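Histidine kinase (Synechocystis sp., PDB 5DFY) senses light through a phycocyanobilin-binding GAF domain, the part of the cyanobacteriochrome in this structure, and probably passes the signal on as a histidine kinase. Local coordinates at residues V127-T132 and G172-W177; L66-V71 and L166-N171. One frame throughout, in Å; residues are numbered along the deposited sequence.

Interaction 1: V127-T132 and G172-W177; sequences VGDVET and GAPRHW
Trp177 and Val127 tie together two loops of the bilin-binding GAF domain, one leaving strand 125-127 and the other leading into helix 179-203. The CB of Trp177 points toward the loop of Val127, and CG lies anti to the carbonyl carbon (chi1 -57°), which swings the pyrrole edge of the indole to the peptide after Val127. CD1 lies 3.6 Å from Val127 O, and next to it in the ring NE1 donates a hydrogen bond to Val127 O over 3.0 Å. The oxygen sits in the indole plane, but the donor stands well above the carbonyl plane, off the lone pairs, and the N-H...O angle is 144°. At the benzene end, CZ3 of Trp177 rests 3.4 Å from the guanidinium plane of Arg175, which is salt-bridged to Glu181, while Ala150 and Leu152 of strand 150-158 also touch the indole. A leucine here would lack the ring N-H and would probably leave Val127 O without this donor and the Arg175 guanidinium without the ring it lies against. A straighter backbone bond follows, Arg175 N to Gly128 O at 2.9 Å. Beyond it Asp129, salt-bridged to Arg149, forms an Asx turn in which OD1 accepts from Glu131 N. Its side chain runs alongside Pro174, whose CB lies 3.9 Å from Asp129 OD2.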
loop_
_atom_site.group_PDB
_atom_site.type_symbol
_atom_site.label_atom_id
_atom_site.label_comp_id
_atom_site.label_asym_id
_atom_site.label_seq_id
_atom_site.Cartn_x
_atom_site.Cartn_y
_atom_site.Cartn_z
ATOM N N VAL A 127 -0.927 22.739 13.509
ATOM C CA VAL A 127 -0.653 24.130 13.876
ATOM C C VAL A 127 -1.955 24.753 14.352
ATOM O O VAL A 127 -2.942 24.816 13.609
ATOM C CB VAL A 127 -0.063 24.910 12.697
ATOM C CG1 VAL A 127 -0.032 26.416 12.981
ATOM C CG2 VAL A 127 1.332 24.396 12.383
ATOM N N GLY A 128 -1.958 25.195 15.599
ATOM C CA GLY A 128 -3.159 25.723 16.214
ATOM C C GLY A 128 -3.482 27.171 15.879
ATOM O O GLY A 128 -4.635 27.572 15.956
ATOM N N ASP A 129 -2.475 27.951 15.521
ATOM C CA ASP A 129 -2.677 29.346 15.130
ATOM C C ASP A 129 -1.563 29.745 14.197
ATOM O O ASP A 129 -0.413 29.885 14.621
ATOM C CB ASP A 129 -2.710 30.261 16.357
ATOM C CG ASP A 129 -3.152 31.658 16.028
ATOM O OD1 ASP A 129 -3.086 32.056 14.853
ATOM O OD2 ASP A 129 -3.586 32.366 16.966
ATOM N N VAL A 130 -1.870 29.911 12.914
ATOM C CA VAL A 130 -0.836 30.213 11.952
ATOM C C VAL A 130 -0.152 31.541 12.284
ATOM O O VAL A 130 0.973 31.765 11.871
ATOM C CB VAL A 130 -1.366 30.276 10.508
ATOM C CG1 VAL A 130 -1.958 28.914 10.087
ATOM C CG2 VAL A 130 -2.381 31.405 10.334
ATOM N N GLU A 131 -0.838 32.408 13.015
ATOM C CA GLU A 131 -0.304 33.739 13.279
ATOM C C GLU A 131 0.816 33.706 14.311
ATOM O O GLU A 131 1.628 34.633 14.371
ATOM C CB GLU A 131 -1.425 34.674 13.739
ATOM C CG GLU A 131 -2.438 34.978 12.630
ATOM C CD GLU A 131 -1.840 35.737 11.449
ATOM O OE1 GLU A 131 -0.846 36.471 11.640
ATOM O OE2 GLU A 131 -2.362 35.599 10.318
ATOM N N THR A 132 0.872 32.645 15.107
ATOM C CA THR A 132 1.887 32.533 16.152
ATOM C C THR A 132 2.913 31.434 15.866
ATOM O O THR A 132 3.696 31.061 16.745
ATOM C CB THR A 132 1.238 32.263 17.517
ATOM O OG1 THR A 132 0.662 30.951 17.537
ATOM C CG2 THR A 132 0.172 33.287 17.816
ATOM N N GLY A 172 -11.861 30.403 11.097
ATOM C CA GLY A 172 -12.285 31.601 11.812
ATOM C C GLY A 172 -11.830 31.765 13.238
ATOM O O GLY A 172 -12.230 32.728 13.904
ATOM N N ALA A 173 -11.010 30.843 13.725
ATOM C CA ALA A 173 -10.498 30.883 15.088
ATOM C C ALA A 173 -9.336 29.912 15.190
ATOM O O ALA A 173 -9.243 28.961 14.406
ATOM C CB ALA A 173 -11.564 30.507 16.080
ATOM N N PRO A 174 -8.455 30.127 16.165
ATOM C CA PRO A 174 -7.421 29.123 16.402
ATOM C C PRO A 174 -8.043 27.859 16.959
ATOM O O PRO A 174 -9.192 27.849 17.414
ATOM C CB PRO A 174 -6.476 29.802 17.392
ATOM C CG PRO A 174 -7.244 30.911 17.991
ATOM C CD PRO A 174 -8.314 31.309 17.036
ATOM N N ARG A 175 -7.280 26.774 16.909
ATOM C CA ARG A 175 -7.773 25.499 17.359
ATOM C C ARG A 175 -6.632 24.698 17.923
ATOM O O ARG A 175 -5.665 24.434 17.210
ATOM C CB ARG A 175 -8.414 24.723 16.212
ATOM C CG ARG A 175 -8.918 23.374 16.623
ATOM C CD ARG A 175 -9.764 22.762 15.540
ATOM N NE ARG A 175 -10.245 21.465 15.967
ATOM C CZ ARG A 175 -11.205 20.779 15.383
ATOM N NH1 ARG A 175 -11.807 21.254 14.304
ATOM N NH2 ARG A 175 -11.565 19.607 15.876
ATOM N N HIS A 176 -6.768 24.260 19.165
ATOM C CA HIS A 176 -5.775 23.358 19.732
ATOM C C HIS A 176 -6.104 21.939 19.311
ATOM O O HIS A 176 -7.071 21.365 19.800
ATOM C CB HIS A 176 -5.729 23.444 21.247
ATOM C CG HIS A 176 -4.735 22.503 21.856
ATOM N ND1 HIS A 176 -5.021 21.709 22.947
ATOM C CD2 HIS A 176 -3.460 22.211 21.504
ATOM C CE1 HIS A 176 -3.958 20.983 23.251
ATOM N NE2 HIS A 176 -3.000 21.266 22.389
ATOM N N TRP A 177 -5.303 21.393 18.396
ATOM C CA TRP A 177 -5.525 20.051 17.896
ATOM C C TRP A 177 -5.118 19.014 18.937
ATOM O O TRP A 177 -4.011 19.077 19.458
ATOM C CB TRP A 177 -4.738 19.826 16.616
ATOM C CG TRP A 177 -5.052 20.810 15.508
ATOM C CD1 TRP A 177 -4.312 21.900 15.145
ATOM C CD2 TRP A 177 -6.173 20.775 14.620
ATOM N NE1 TRP A 177 -4.897 22.536 14.077
ATOM C CE2 TRP A 177 -6.041 21.862 13.740
ATOM C CE3 TRP A 177 -7.278 19.925 14.482
ATOM C CZ2 TRP A 177 -6.971 22.128 12.744
ATOM C CZ3 TRP A 177 -8.193 20.195 13.495
ATOM C CH2 TRP A 177 -8.030 21.274 12.631
#

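Interaction 2: L66-V71 and L166-N171; sequences LSCDRV and LGAYQN. With CYC (phycocyanobilin), chain B.
In both Asp69 and Asn171 a first torsion near -70° (chi1 -65° and -75°) sets CG beside the backbone N and lays the two side chains against each other, running in opposite directions, with Asp69 CB near Asn171 OD1; here strands 70-76 and 161-170 meet in a classic beta bulge of the GAF-domain sheet. In the bulge Asp69 and Arg70 together stand across from the single residue Tyr169, and Tyr169 O accepts from two backbone donors, Asp69 N at 2.8 Å and Arg70 N at 3.2 Å. Asp69 OD2 then takes the amide of the residue just past the strand: Asn171 N reaches its anti lone pair at 2.7 Å, almost straight at 174°. Arg70 crosses Asn171 at about a right angle. Its NE donates to a water 2.8 Å away that also lies beside Asn171 OD1, while NH2 is salt-bridged to Glu87. On the sheet face opposite Arg70 and Tyr169, Ala168 CB is met by Leu66 CD1 and Cys68 SG, and Val71 CG1 lies 3.8 Å from Leu166 CD1; helix 50-66 touches Val71 and helix 179-203 touches Leu166. Tyr169 turns its ring edge to Arg70 O, with CD2 3.4 Å from that oxygen. The ring carries the contact into the chromophore pocket, where phycocyanobilin OB lies in the tyrosine plane and accepts a hydrogen bond from Tyr169 OH at 2.6 Å.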
loop_
_atom_site.group_PDB
_atom_site.type_symbol
_atom_site.label_atom_id
_atom_site.label_comp_id
_atom_site.label_asym_id
_atom_site.label_seq_id
_atom_site.Cartn_x
_atom_site.Cartn_y
_atom_site.Cartn_z
ATOM N N LEU A 66 -14.231 15.872 12.486
ATOM C CA LEU A 66 -13.437 16.872 13.175
ATOM C C LEU A 66 -14.168 18.191 13.395
ATOM O O LEU A 66 -13.678 19.040 14.110
ATOM C CB LEU A 66 -12.151 17.166 12.410
ATOM C CG LEU A 66 -11.143 16.030 12.327
ATOM C CD1 LEU A 66 -9.893 16.481 11.592
ATOM C CD2 LEU A 66 -10.802 15.520 13.721
ATOM N N SER A 67 -15.319 18.362 12.779
ATOM C CA SER A 67 -16.014 19.640 12.870
ATOM C C SER A 67 -15.081 20.793 12.517
ATOM O O SER A 67 -15.065 21.821 13.192
ATOM C CB SER A 67 -16.581 19.847 14.275
ATOM O OG SER A 67 -17.579 18.891 14.550
ATOM N N CYS A 68 -14.287 20.618 11.475
ATOM C CA CYS A 68 -13.435 21.683 10.972
ATOM C C CYS A 68 -14.198 22.407 9.854
ATOM O O CYS A 68 -15.317 22.031 9.513
ATOM C CB CYS A 68 -12.090 21.144 10.487
ATOM S SG CYS A 68 -12.169 19.903 9.183
ATOM N N ASP A 69 -13.597 23.455 9.314
ATOM C CA ASP A 69 -14.278 24.316 8.349
ATOM C C ASP A 69 -14.043 23.920 6.896
ATOM O O ASP A 69 -14.925 24.078 6.048
ATOM C CB ASP A 69 -13.842 25.754 8.568
ATOM C CG ASP A 69 -14.276 26.277 9.915
ATOM O OD1 ASP A 69 -15.451 26.040 10.284
ATOM O OD2 ASP A 69 -13.450 26.899 10.598
ATOM N N ARG A 70 -12.852 23.385 6.611
ATOM C CA ARG A 70 -12.484 22.997 5.245
ATOM C C ARG A 70 -11.615 21.755 5.310
ATOM O O ARG A 70 -10.869 21.601 6.253
ATOM C CB ARG A 70 -11.726 24.096 4.520
ATOM C CG ARG A 70 -11.742 23.953 3.009
ATOM C CD ARG A 70 -10.713 24.805 2.275
ATOM N NE ARG A 70 -10.601 26.207 2.703
ATOM C CZ ARG A 70 -11.359 27.213 2.274
ATOM N NH1 ARG A 70 -11.120 28.417 2.755
ATOM N NH2 ARG A 70 -12.335 27.038 1.397
ATOM N N VAL A 71 -11.741 20.886 4.308
ATOM C CA VAL A 71 -10.838 19.743 4.125
ATOM C C VAL A 71 -10.364 19.771 2.683
ATOM O O VAL A 71 -11.159 20.011 1.767
ATOM C CB VAL A 71 -11.522 18.425 4.437
ATOM C CG1 VAL A 71 -10.602 17.241 4.134
ATOM C CG2 VAL A 71 -12.003 18.396 5.871
ATOM N N LEU A 166 -3.520 15.244 2.992
ATOM C CA LEU A 166 -4.903 15.432 3.440
ATOM C C LEU A 166 -4.885 16.479 4.545
ATOM O O LEU A 166 -4.236 16.291 5.565
ATOM C CB LEU A 166 -5.484 14.105 3.942
ATOM C CG LEU A 166 -6.921 14.149 4.473
ATOM C CD1 LEU A 166 -7.906 14.589 3.419
ATOM C CD2 LEU A 166 -7.301 12.775 4.979
ATOM N N GLY A 167 -5.538 17.619 4.305
ATOM C CA GLY A 167 -5.542 18.713 5.260
ATOM C C GLY A 167 -6.909 19.009 5.839
ATOM O O GLY A 167 -7.902 18.970 5.134
ATOM N N ALA A 168 -6.927 19.300 7.128
ATOM C CA ALA A 168 -8.104 19.768 7.847
ATOM C C ALA A 168 -7.806 21.182 8.374
ATOM O O ALA A 168 -6.738 21.432 8.936
ATOM C CB ALA A 168 -8.448 18.833 8.969
ATOM N N TYR A 169 -8.761 22.098 8.189
ATOM C CA TYR A 169 -8.528 23.529 8.412
ATOM C C TYR A 169 -9.626 24.154 9.231
ATOM O O TYR A 169 -10.799 23.846 9.046
ATOM C CB TYR A 169 -8.421 24.267 7.076
ATOM C CG TYR A 169 -7.409 23.621 6.163
ATOM C CD1 TYR A 169 -6.063 23.912 6.285
ATOM C CD2 TYR A 169 -7.796 22.679 5.229
ATOM C CE1 TYR A 169 -5.119 23.294 5.466
ATOM C CE2 TYR A 169 -6.873 22.068 4.407
ATOM C CZ TYR A 169 -5.538 22.384 4.531
ATOM O OH TYR A 169 -4.633 21.744 3.713
ATOM N N GLN A 170 -9.217 25.025 10.151
ATOM C CA GLN A 170 -10.139 25.908 10.856
ATOM C C GLN A 170 -9.925 27.289 10.290
ATOM O O GLN A 170 -8.797 27.742 10.178
ATOM C CB GLN A 170 -9.898 25.880 12.372
ATOM C CG GLN A 170 -11.161 26.010 13.205
ATOM C CD GLN A 170 -12.017 24.754 13.183
ATOM O OE1 GLN A 170 -11.576 23.700 12.734
ATOM N NE2 GLN A 170 -13.236 24.857 13.671
ATOM N N ASN A 171 -11.022 27.963 9.961
ATOM C CA ASN A 171 -10.970 29.204 9.194
ATOM C C ASN A 171 -11.136 30.483 9.992
ATOM O O ASN A 171 -10.615 31.520 9.587
ATOM C CB ASN A 171 -12.052 29.202 8.134
ATOM C CG ASN A 171 -11.729 28.321 6.966
ATOM O OD1 ASN A 171 -11.028 27.316 7.103
ATOM N ND2 ASN A 171 -12.218 28.697 5.801
HETATM C CHA CYC B . 6.287 24.637 4.935
HETATM N NA CYC B . 4.247 24.380 3.444
HETATM C C1A CYC B . 5.151 24.036 4.550
HETATM C C2A CYC B . 4.548 22.842 5.233
HETATM C C3A CYC B . 3.322 22.483 4.560
HETATM C C4A CYC B . 3.133 23.443 3.461
HETATM C CMA CYC B . 2.440 21.323 4.944
HETATM C CAA CYC B . 5.204 22.111 6.392
HETATM C CBA CYC B . 6.223 21.208 5.663
HETATM C CGA CYC B . 7.152 20.375 6.546
HETATM O O1A CYC B . 7.249 20.652 7.762
HETATM O O2A CYC B . 7.852 19.419 6.064
HETATM C CHB CYC B . 2.081 23.514 2.409
HETATM N NB CYC B . 0.097 22.941 3.834
HETATM C C1B CYC B . 0.843 23.070 2.551
HETATM C C2B CYC B . -0.041 22.653 1.457
HETATM C C3B CYC B . -1.280 22.285 1.997
HETATM C C4B CYC B . -1.258 22.469 3.465
HETATM C CMB CYC B . 0.379 22.646 0.003
HETATM C CAB CYC B . -2.495 21.785 1.224
HETATM C CBB CYC B . -2.763 20.325 1.561
HETATM O OB CYC B . -2.127 22.269 4.280
HETATM N NC CYC B . 5.066 28.237 0.971
HETATM C C1C CYC B . 4.382 28.960 0.236
HETATM C C2C CYC B . 5.371 30.204 -0.417
HETATM C C3C CYC B . 6.591 29.745 -0.324
HETATM C C4C CYC B . 6.522 28.771 0.965
HETATM C CMC CYC B . 4.872 30.607 -1.852
HETATM C CAC CYC B . 7.801 30.821 -0.156
HETATM C CBC CYC B . 8.023 31.506 -1.485
HETATM O OC CYC B . 3.198 28.840 -0.012
HETATM C CHD CYC B . 7.557 28.429 1.746
HETATM N ND CYC B . 6.531 26.456 3.049
HETATM C C1D CYC B . 7.466 27.438 2.861
HETATM C C2D CYC B . 8.367 27.409 3.886
HETATM C C3D CYC B . 8.009 26.399 4.717
HETATM C C4D CYC B . 6.866 25.805 4.190
HETATM C CMD CYC B . 9.551 28.360 3.996
HETATM C CAD CYC B . 8.720 25.988 5.982
HETATM C CBD CYC B . 8.022 26.559 7.199
HETATM C CGD CYC B . 8.144 28.072 7.200
HETATM O O1D CYC B . 7.143 28.806 6.978
HETATM O O2D CYC B . 9.258 28.625 7.416
HETATM O O HOH W 1 -14.783 22.741 15.808
HETATM O O HOH W 2 -9.283 27.008 5.014
#

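In the fold
The two interactions show how a sheet and the loops running off its strands are joined within one bilin-binding GAF domain. Their centres lie 11 Å apart on the same side of the chain's centre, and their segments alternate in sequence: 66-71, 127-132, 166-171, 172-177. Interaction 2 pairs neighbouring strands inside the antiparallel sheet; interaction 1 joins loops beyond strands 125-127 and 161-170, so residues 166-177 run without a break from one to the other. Arg175 bridges them, with probable hydrogen bonds from NH2 to Leu66 O (2.8 Å) and from NH1 to Gln170 OE1 (2.9 Å). Interaction 2 reaches phycocyanobilin directly, whereas the side chain of Val127 in interaction 1 is about 7 Å from it.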